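Local coordinates for ferredoxin NADP reductase (Plasmodium falciparum, PDB 3JQQ), which transfers electrons between ferredoxin and NADP(H) in the apicoplast through a bound FAD, and may serve the last step of isoprenoid precursor synthesis, at residues B[139-144]-B[149-154]; B[36-41]-B[143-148]; B[13-18]-B[55-60]. The protein carries 1 engineered substitution. All blocks are in the same frame, centred on the assembly; numbering follows the deposited sequence.

Contact 1 (B[139-144]-B[149-154]); sequences SGFIKN and DDIYLT. With FAD (flavin-adenine dinucleotide), chain I.
Phe141 on helix 137-144 and Ile151 on strand 150-157 make the apolar part of this contact. With CG swung to the far side of CB from the backbone N (chi1 162°), the Phe141 side chain extends from the helix and brings its outer edge to the strand: CE2 lies 4.2 Å from Ile151 CG1. The strand meets the rim of the phenyl group, not its face, through Ile151 CG1 and Asp150 O. Tyr59 packs edge-to-face with the same ring.

The polar part runs through one water molecule, which donates to Asn144 O at 3.0 Å and to Asp149 OD2 at 2.6 Å, joining the last residue of 139-144 to the first of 149-154. The same Asp149 OD2 also accepts from Lys146 N, a bond within the connecting loop.

At the opposite end of the segment the helix serves the cofactor. Ser139 gives two hydrogen bonds to FAD O2P, from its N at 2.8 Å and from its OG at 2.6 Å; Tyr137 N and Cys138 N are also hydrogen-bonded to FAD, so the start of the helix holds the cofactor, with Ser139 on one of its phosphates.

Helix 137-144 packs against the barrel sheet, with Ile142 on strand 114-123 and Phe141 on strand 53-56, while Ile151 touches Cys18 and Ile20 of strand 16-25 and Ile56 of strand 53-56.

Contact 2 (B[36-41]-B[143-148]); sequences YHLEIN and KNLKIN
The FAD-binding domain of the ferredoxin reductase family is an antiparallel beta barrel with a single helix at its base, and this contact joins barrel strand 35-41 to the end of that helix and the loop leaving it. Two residues of the strand take part: Tyr36 meets Lys143, and Leu38 meets Leu145.

The leucines touch methyl to methyl, with CD1 of Leu38 4.2 Å from CD1 of Leu145. Leu145 directs its side chain inward from the loop just past the helix; both leucines are buried, and their methyls are the apolar link between strand and loop. Leu38 also rests on Ile118 of the neighbouring strand 114-123. The pair thus packs the loop leaving the helix against the barrel. In this family the helix caps one end of the barrel, whose strand 114-123 here carries FAD-binding residues from Ala117 onward.

Nearer the surface, Tyr36 and Lys143 cross at a slant. Tyr36 points toward the 143-148 segment from its backbone, and its hydroxyl reaches the lysine end. The lysine chain, which leaves its backbone pointing away from the strand, is bent at chi2 (-55°) and again at chi4, which turns its end back until NZ stands 3.8 Å from Tyr36 OH. The link between them is Glu34, whose OE2 forms a salt bridge with Lys143 NZ and a hydrogen bond with Tyr36 OH. A second lysine, Lys23, makes a cation-pi contact with the Tyr36 ring, and its NZ is hydrogen-bonded to the backbone oxygens of Lys143 and Leu145.

Contact 3 (B[13-18]-B[55-60]); sequences KNPLKC and GIIPYY
Pro15 stands over one face of the Tyr60 ring, and the two side chains cross at about a right angle. CG of the proline leads, 3.8 Å from the centroid of the Tyr60 ring and 27° off its normal, in a CH-pi contact. The approach is offset toward the phenolic end of the ring: Pro15 CG is 3.5 Å from Tyr60 CZ, and Pro15 CD lies 3.8 Å from Tyr60 OH. With CG anti to the backbone N (chi1 -176°), the Tyr60 ring is carried from the end of the type II turn at 57-60 to lie under the proline.

Ile57, at the start of that turn, touches a different atom of the proline. Its CD1 reaches Pro15 CB at 3.8 Å, so the pyrrolidine ring meets an aliphatic methyl at CB and an aromatic face at CG. Tyr60 also meets the ring of Tyr152, with the planes at about 45°.

The contact joins the residues leading into strand 16-25 to the turn after strand 53-56, two strands separated in the sheet by 150-157. It is probably mainly dispersive, with a CH-pi contribution from the C-H groups of CG over the ring.

All three contacts lie in the FAD-binding barrel domain, on the same side of the chain's centre, and draw on one antiparallel sheet. Contacts 1 and 2 have centres about 7 Å apart and share helix 137-144, with Ile40 packing on Ile151 and Leu153. The centre of contact 3 is about 9 Å from that of contact 1 and about 14 Å from that of contact 2. Strand 150-157 separates strands 53-56 and 16-25 in the sheet, so contact 1 uses the strand lying between those that contact 3 brings together. Along the chain, contact 3 closes before contact 1 opens, while contacts 2 and 3 alternate. Early barrel strands are thereby tied to the later helix, whose start binds FAD.

Contact 1 (B[139-144]-B[149-154])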
# COMPACT_ATOMS: atom_id res chain seq x y z
N SER B 139 8.80 -10.63 1.36
CA SER B 139 8.45 -10.94 2.75
C SER B 139 8.75 -12.40 3.13
O SER B 139 9.30 -12.67 4.19
CB SER B 139 6.97 -10.63 3.03
OG SER B 139 6.71 -9.26 2.79
N GLY B 140 8.37 -13.33 2.26
CA GLY B 140 8.61 -14.75 2.50
C GLY B 140 10.09 -15.08 2.48
O GLY B 140 10.55 -15.92 3.25
N PHE B 141 10.83 -14.42 1.60
CA PHE B 141 12.27 -14.61 1.51
C PHE B 141 12.96 -14.15 2.80
O PHE B 141 13.83 -14.84 3.33
CB PHE B 141 12.81 -13.87 0.28
CG PHE B 141 14.30 -13.62 0.31
CD1 PHE B 141 15.20 -14.63 0.02
CD2 PHE B 141 14.79 -12.35 0.59
CE1 PHE B 141 16.56 -14.39 0.04
CE2 PHE B 141 16.15 -12.10 0.60
CZ PHE B 141 17.04 -13.12 0.33
N ILE B 142 12.55 -12.99 3.32
CA ILE B 142 13.10 -12.49 4.57
C ILE B 142 12.67 -13.37 5.74
O ILE B 142 13.46 -13.66 6.64
CB ILE B 142 12.66 -11.05 4.84
CG1 ILE B 142 13.18 -10.13 3.74
CG2 ILE B 142 13.14 -10.57 6.21
CD1 ILE B 142 12.38 -8.85 3.58
N LYS B 143 11.42 -13.79 5.70
CA LYS B 143 10.87 -14.68 6.71
C LYS B 143 11.80 -15.85 6.90
O LYS B 143 12.16 -16.21 8.02
CB LYS B 143 9.50 -15.19 6.25
CG LYS B 143 8.46 -15.34 7.34
CD LYS B 143 8.92 -16.21 8.49
CE LYS B 143 7.73 -16.65 9.33
NZ LYS B 143 8.01 -16.54 10.79
N ASN B 144 12.21 -16.43 5.78
CA ASN B 144 13.02 -17.65 5.77
C ASN B 144 14.53 -17.41 5.92
O ASN B 144 15.30 -18.36 6.05
CB ASN B 144 12.73 -18.46 4.50
CG ASN B 144 11.30 -18.98 4.46
OD1 ASN B 144 10.86 -19.69 5.36
ND2 ASN B 144 10.57 -18.62 3.41
N ASP B 149 23.23 -15.96 5.90
CA ASP B 149 22.78 -16.15 4.52
C ASP B 149 23.27 -15.01 3.62
O ASP B 149 23.54 -13.91 4.10
CB ASP B 149 21.25 -16.21 4.45
CG ASP B 149 20.71 -17.60 4.70
OD1 ASP B 149 21.51 -18.52 4.96
OD2 ASP B 149 19.47 -17.77 4.63
N ASP B 150 23.37 -15.29 2.33
CA ASP B 150 23.65 -14.25 1.34
C ASP B 150 22.41 -13.40 1.09
O ASP B 150 21.29 -13.92 1.03
CB ASP B 150 24.10 -14.88 0.01
CG ASP B 150 25.50 -15.48 0.07
OD1 ASP B 150 26.23 -15.22 1.05
OD2 ASP B 150 25.87 -16.21 -0.87
N ILE B 151 22.60 -12.10 0.97
CA ILE B 151 21.53 -11.20 0.54
C ILE B 151 22.11 -10.17 -0.42
O ILE B 151 23.20 -9.63 -0.18
CB ILE B 151 20.82 -10.52 1.74
CG1 ILE B 151 19.59 -9.75 1.27
CG2 ILE B 151 21.78 -9.61 2.49
CD1 ILE B 151 18.78 -9.13 2.40
N TYR B 152 21.40 -9.91 -1.51
CA TYR B 152 21.93 -9.06 -2.58
C TYR B 152 21.25 -7.69 -2.65
O TYR B 152 20.04 -7.58 -2.86
CB TYR B 152 21.85 -9.78 -3.93
CG TYR B 152 22.72 -11.02 -4.00
CD1 TYR B 152 22.31 -12.22 -3.41
CD2 TYR B 152 23.94 -11.01 -4.66
CE1 TYR B 152 23.10 -13.35 -3.47
CE2 TYR B 152 24.74 -12.14 -4.72
CZ TYR B 152 24.31 -13.31 -4.13
OH TYR B 152 25.09 -14.44 -4.20
N LEU B 153 22.06 -6.64 -2.47
CA LEU B 153 21.59 -5.26 -2.42
C LEU B 153 21.85 -4.48 -3.70
O LEU B 153 22.84 -4.71 -4.40
CB LEU B 153 22.27 -4.50 -1.26
CG LEU B 153 21.86 -4.69 0.21
CD1 LEU B 153 20.35 -4.68 0.38
CD2 LEU B 153 22.45 -5.96 0.79
N THR B 154 20.95 -3.55 -4.00
CA THR B 154 21.16 -2.53 -5.03
C THR B 154 21.06 -1.17 -4.35
O THR B 154 20.52 -1.07 -3.25
CB THR B 154 20.10 -2.60 -6.13
OG1 THR B 154 18.84 -2.18 -5.61
CG2 THR B 154 19.98 -4.02 -6.69
PA FAD I . 4.57 -8.31 -2.84
O1A FAD I . 5.25 -7.36 -3.80
O2A FAD I . 4.81 -9.74 -3.25
O5B FAD I . 2.99 -7.97 -2.75
C5B FAD I . 2.55 -6.73 -2.24
C4B FAD I . 1.38 -6.92 -1.29
O4B FAD I . 0.35 -7.67 -1.90
C3B FAD I . 1.80 -7.68 -0.04
O3B FAD I . 1.10 -7.15 1.06
C2B FAD I . 1.33 -9.09 -0.31
O2B FAD I . 0.94 -9.73 0.89
C1B FAD I . 0.14 -8.90 -1.24
N9A FAD I . 0.04 -9.98 -2.24
C8A FAD I . 1.02 -10.41 -3.10
N7A FAD I . 0.51 -11.41 -3.86
C5A FAD I . -0.78 -11.62 -3.50
C6A FAD I . -1.75 -12.51 -3.95
N6A FAD I . -1.44 -13.43 -4.86
N1A FAD I . -3.00 -12.49 -3.37
C2A FAD I . -3.28 -11.59 -2.37
N3A FAD I . -2.31 -10.71 -1.93
C4A FAD I . -1.08 -10.73 -2.49
N1 FAD I . 8.88 -1.86 3.36
C2 FAD I . 9.37 -2.23 4.59
O2 FAD I . 8.93 -3.24 5.14
N3 FAD I . 10.36 -1.47 5.20
C4 FAD I . 10.84 -0.34 4.58
O4 FAD I . 11.71 0.34 5.12
C4X FAD I . 10.34 0.03 3.34
N5 FAD I . 10.82 1.16 2.71
C5X FAD I . 10.32 1.52 1.48
C6 FAD I . 10.81 2.67 0.86
C7 FAD I . 10.31 3.04 -0.38
C7M FAD I . 10.84 4.27 -1.06
C8 FAD I . 9.32 2.27 -0.99
C8M FAD I . 8.77 2.65 -2.33
C9 FAD I . 8.84 1.13 -0.36
C9A FAD I . 9.33 0.75 0.88
N10 FAD I . 8.84 -0.39 1.49
C10 FAD I . 9.35 -0.74 2.73
C1' FAD I . 7.90 -1.35 0.78
C2' FAD I . 8.62 -2.61 0.28
O2' FAD I . 9.51 -2.25 -0.75
C3' FAD I . 7.73 -3.71 -0.30
O3' FAD I . 6.72 -3.16 -1.11
C4' FAD I . 7.10 -4.62 0.76
O4' FAD I . 8.13 -5.33 1.41
C5' FAD I . 6.16 -5.63 0.11
O5' FAD I . 6.93 -6.41 -0.78
P FAD I . 6.65 -7.98 -0.99
O1P FAD I . 7.46 -8.47 -2.17
O2P FAD I . 6.96 -8.77 0.25
O3P FAD I . 5.08 -8.05 -1.34
O HOH W 1 17.54 -19.45 4.37

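Contact 2 (B[36-41]-B[143-148])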
# COMPACT_ATOMS: atom_id res chain seq x y z
N TYR B 36 11.05 -7.59 10.92
CA TYR B 36 12.40 -8.00 11.26
C TYR B 36 13.41 -6.90 10.97
O TYR B 36 13.40 -6.28 9.91
CB TYR B 36 12.77 -9.30 10.55
CG TYR B 36 11.99 -10.49 11.07
CD1 TYR B 36 10.86 -10.95 10.42
CD2 TYR B 36 12.37 -11.13 12.24
CE1 TYR B 36 10.13 -12.03 10.91
CE2 TYR B 36 11.66 -12.20 12.75
CZ TYR B 36 10.53 -12.64 12.07
OH TYR B 36 9.81 -13.71 12.56
N HIS B 37 14.27 -6.65 11.96
CA HIS B 37 15.41 -5.76 11.81
C HIS B 37 16.60 -6.59 11.35
O HIS B 37 17.02 -7.52 12.05
CB HIS B 37 15.71 -5.10 13.16
CG HIS B 37 17.07 -4.47 13.24
ND1 HIS B 37 17.34 -3.21 12.77
CD2 HIS B 37 18.23 -4.93 13.78
CE1 HIS B 37 18.60 -2.91 13.00
NE2 HIS B 37 19.17 -3.94 13.61
N LEU B 38 17.12 -6.28 10.17
CA LEU B 38 18.26 -7.02 9.63
C LEU B 38 19.55 -6.22 9.80
O LEU B 38 19.63 -5.08 9.35
CB LEU B 38 18.05 -7.32 8.14
CG LEU B 38 16.85 -8.16 7.69
CD1 LEU B 38 16.84 -8.30 6.18
CD2 LEU B 38 16.88 -9.54 8.35
N GLU B 39 20.55 -6.82 10.44
CA GLU B 39 21.88 -6.24 10.40
C GLU B 39 22.63 -6.89 9.24
O GLU B 39 22.70 -8.11 9.13
CB GLU B 39 22.63 -6.44 11.73
CG GLU B 39 23.80 -5.46 11.90
CD GLU B 39 24.49 -5.57 13.25
OE1 GLU B 39 23.82 -5.88 14.26
OE2 GLU B 39 25.72 -5.32 13.30
N ILE B 40 23.18 -6.05 8.36
CA ILE B 40 23.78 -6.53 7.12
C ILE B 40 25.23 -6.07 6.96
O ILE B 40 25.53 -4.88 7.02
CB ILE B 40 22.96 -6.10 5.90
CG1 ILE B 40 21.61 -6.82 5.89
CG2 ILE B 40 23.73 -6.40 4.61
CD1 ILE B 40 20.70 -6.41 4.75
N ASN B 41 26.13 -7.04 6.75
CA ASN B 41 27.54 -6.76 6.51
C ASN B 41 27.80 -6.64 5.01
O ASN B 41 27.63 -7.60 4.26
CB ASN B 41 28.43 -7.84 7.13
CG ASN B 41 29.91 -7.49 7.08
OD1 ASN B 41 30.46 -7.15 6.03
ND2 ASN B 41 30.58 -7.58 8.23
N LYS B 143 11.42 -13.79 5.70
CA LYS B 143 10.87 -14.68 6.71
C LYS B 143 11.80 -15.85 6.90
O LYS B 143 12.16 -16.21 8.02
CB LYS B 143 9.50 -15.19 6.25
CG LYS B 143 8.46 -15.34 7.34
CD LYS B 143 8.92 -16.21 8.49
CE LYS B 143 7.73 -16.65 9.33
NZ LYS B 143 8.01 -16.54 10.79
N ASN B 144 12.21 -16.43 5.78
CA ASN B 144 13.02 -17.65 5.77
C ASN B 144 14.53 -17.41 5.92
O ASN B 144 15.30 -18.36 6.05
CB ASN B 144 12.73 -18.46 4.50
CG ASN B 144 11.30 -18.98 4.46
OD1 ASN B 144 10.86 -19.69 5.36
ND2 ASN B 144 10.57 -18.62 3.41
N LEU B 145 14.95 -16.15 5.90
CA LEU B 145 16.37 -15.82 6.01
C LEU B 145 17.01 -16.33 7.30
O LEU B 145 16.44 -16.21 8.38
CB LEU B 145 16.60 -14.31 5.89
CG LEU B 145 16.88 -13.73 4.50
CD1 LEU B 145 16.92 -12.20 4.55
CD2 LEU B 145 18.17 -14.29 3.93
N LYS B 146 18.21 -16.90 7.16
CA LYS B 146 18.98 -17.33 8.32
C LYS B 146 20.19 -16.42 8.52
O LYS B 146 20.63 -15.73 7.60
CB LYS B 146 19.47 -18.77 8.14
CG LYS B 146 18.37 -19.81 8.01
CD LYS B 146 18.97 -21.21 7.92
CE LYS B 146 17.89 -22.28 7.79
NZ LYS B 146 17.16 -22.20 6.49
N ILE B 147 20.71 -16.43 9.74
CA ILE B 147 21.96 -15.75 10.06
C ILE B 147 23.09 -16.29 9.17
O ILE B 147 23.26 -17.50 9.03
CB ILE B 147 22.29 -15.91 11.57
CG1 ILE B 147 21.81 -14.67 12.35
CG2 ILE B 147 23.79 -16.11 11.78
CD1 ILE B 147 20.43 -14.20 11.96
N ASN B 148 23.83 -15.38 8.56
CA ASN B 148 24.93 -15.71 7.64
C ASN B 148 24.52 -16.11 6.22
O ASN B 148 25.35 -16.55 5.43
CB ASN B 148 25.87 -16.77 8.23
CG ASN B 148 27.27 -16.72 7.63
OD1 ASN B 148 27.81 -17.73 7.17
ND2 ASN B 148 27.87 -15.53 7.62

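Contact 3 (B[13-18]-B[55-60])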
# COMPACT_ATOMS: atom_id res chain seq x y z
N LYS B 13 21.72 -5.29 -12.31
CA LYS B 13 22.72 -5.91 -13.17
C LYS B 13 23.96 -6.32 -12.38
O LYS B 13 24.52 -7.39 -12.61
CB LYS B 13 23.11 -4.97 -14.31
CG LYS B 13 22.04 -4.79 -15.38
CD LYS B 13 22.57 -3.98 -16.56
CE LYS B 13 23.12 -2.63 -16.11
NZ LYS B 13 23.70 -1.84 -17.23
N ASN B 14 24.40 -5.45 -11.48
CA ASN B 14 25.52 -5.78 -10.59
C ASN B 14 25.17 -5.56 -9.12
O ASN B 14 25.61 -4.58 -8.51
CB ASN B 14 26.78 -4.97 -10.96
CG ASN B 14 26.68 -3.51 -10.56
OD1 ASN B 14 25.61 -2.91 -10.61
ND2 ASN B 14 27.81 -2.94 -10.15
N PRO B 15 24.38 -6.47 -8.53
CA PRO B 15 24.01 -6.31 -7.13
C PRO B 15 25.20 -6.63 -6.22
O PRO B 15 26.06 -7.43 -6.59
CB PRO B 15 22.91 -7.36 -6.94
CG PRO B 15 23.26 -8.43 -7.91
CD PRO B 15 23.87 -7.73 -9.10
N LEU B 16 25.24 -6.00 -5.05
CA LEU B 16 26.30 -6.26 -4.08
C LEU B 16 25.93 -7.42 -3.17
O LEU B 16 24.89 -7.40 -2.51
CB LEU B 16 26.60 -5.01 -3.25
CG LEU B 16 27.68 -5.15 -2.17
CD1 LEU B 16 29.01 -5.55 -2.79
CD2 LEU B 16 27.82 -3.86 -1.36
N LYS B 17 26.79 -8.43 -3.14
CA LYS B 17 26.61 -9.61 -2.29
C LYS B 17 26.95 -9.27 -0.84
O LYS B 17 28.07 -8.86 -0.54
CB LYS B 17 27.51 -10.75 -2.78
CG LYS B 17 27.44 -12.02 -1.95
CD LYS B 17 28.34 -13.10 -2.55
CE LYS B 17 28.16 -14.44 -1.86
NZ LYS B 17 28.57 -14.41 -0.43
N CYS B 18 25.97 -9.44 0.04
CA CYS B 18 26.15 -9.09 1.45
C CYS B 18 25.85 -10.27 2.36
O CYS B 18 25.41 -11.32 1.91
CB CYS B 18 25.25 -7.91 1.83
SG CYS B 18 25.56 -6.39 0.91
N GLY B 55 17.85 -1.61 -2.40
CA GLY B 55 16.98 -2.63 -2.94
C GLY B 55 17.47 -3.99 -2.46
O GLY B 55 18.68 -4.21 -2.32
N ILE B 56 16.54 -4.89 -2.18
CA ILE B 56 16.89 -6.27 -1.89
C ILE B 56 16.31 -7.12 -3.01
O ILE B 56 15.13 -6.99 -3.35
CB ILE B 56 16.31 -6.74 -0.54
CG1 ILE B 56 17.02 -6.03 0.62
CG2 ILE B 56 16.45 -8.24 -0.40
CD1 ILE B 56 16.41 -6.32 1.98
N ILE B 57 17.14 -7.98 -3.60
CA ILE B 57 16.66 -8.90 -4.63
C ILE B 57 16.44 -10.28 -4.04
O ILE B 57 17.39 -11.01 -3.78
CB ILE B 57 17.66 -9.02 -5.81
CG1 ILE B 57 17.97 -7.64 -6.39
CG2 ILE B 57 17.10 -9.94 -6.89
CD1 ILE B 57 19.18 -7.63 -7.30
N PRO B 58 15.17 -10.65 -3.83
CA PRO B 58 14.85 -11.94 -3.22
C PRO B 58 15.30 -13.11 -4.08
O PRO B 58 15.15 -13.08 -5.30
CB PRO B 58 13.32 -11.92 -3.13
CG PRO B 58 12.91 -10.50 -3.38
CD PRO B 58 13.97 -9.91 -4.24
N TYR B 59 15.86 -14.13 -3.43
CA TYR B 59 16.24 -15.39 -4.10
C TYR B 59 17.31 -15.24 -5.19
O TYR B 59 17.45 -16.13 -6.04
CB TYR B 59 15.00 -16.10 -4.65
CG TYR B 59 13.91 -16.32 -3.63
CD1 TYR B 59 13.98 -17.36 -2.71
CD2 TYR B 59 12.79 -15.49 -3.59
CE1 TYR B 59 12.98 -17.56 -1.77
CE2 TYR B 59 11.79 -15.68 -2.66
CZ TYR B 59 11.88 -16.72 -1.75
OH TYR B 59 10.88 -16.90 -0.83
N TYR B 60 18.07 -14.15 -5.16
CA TYR B 60 19.15 -13.96 -6.13
C TYR B 60 20.26 -14.99 -5.93
O TYR B 60 20.58 -15.37 -4.80
CB TYR B 60 19.74 -12.54 -6.03
CG TYR B 60 20.80 -12.24 -7.07
CD1 TYR B 60 20.49 -11.54 -8.23
CD2 TYR B 60 22.12 -12.66 -6.90
CE1 TYR B 60 21.45 -11.27 -9.19
CE2 TYR B 60 23.09 -12.39 -7.85
CZ TYR B 60 22.75 -11.70 -8.99
OH TYR B 60 23.71 -11.42 -9.94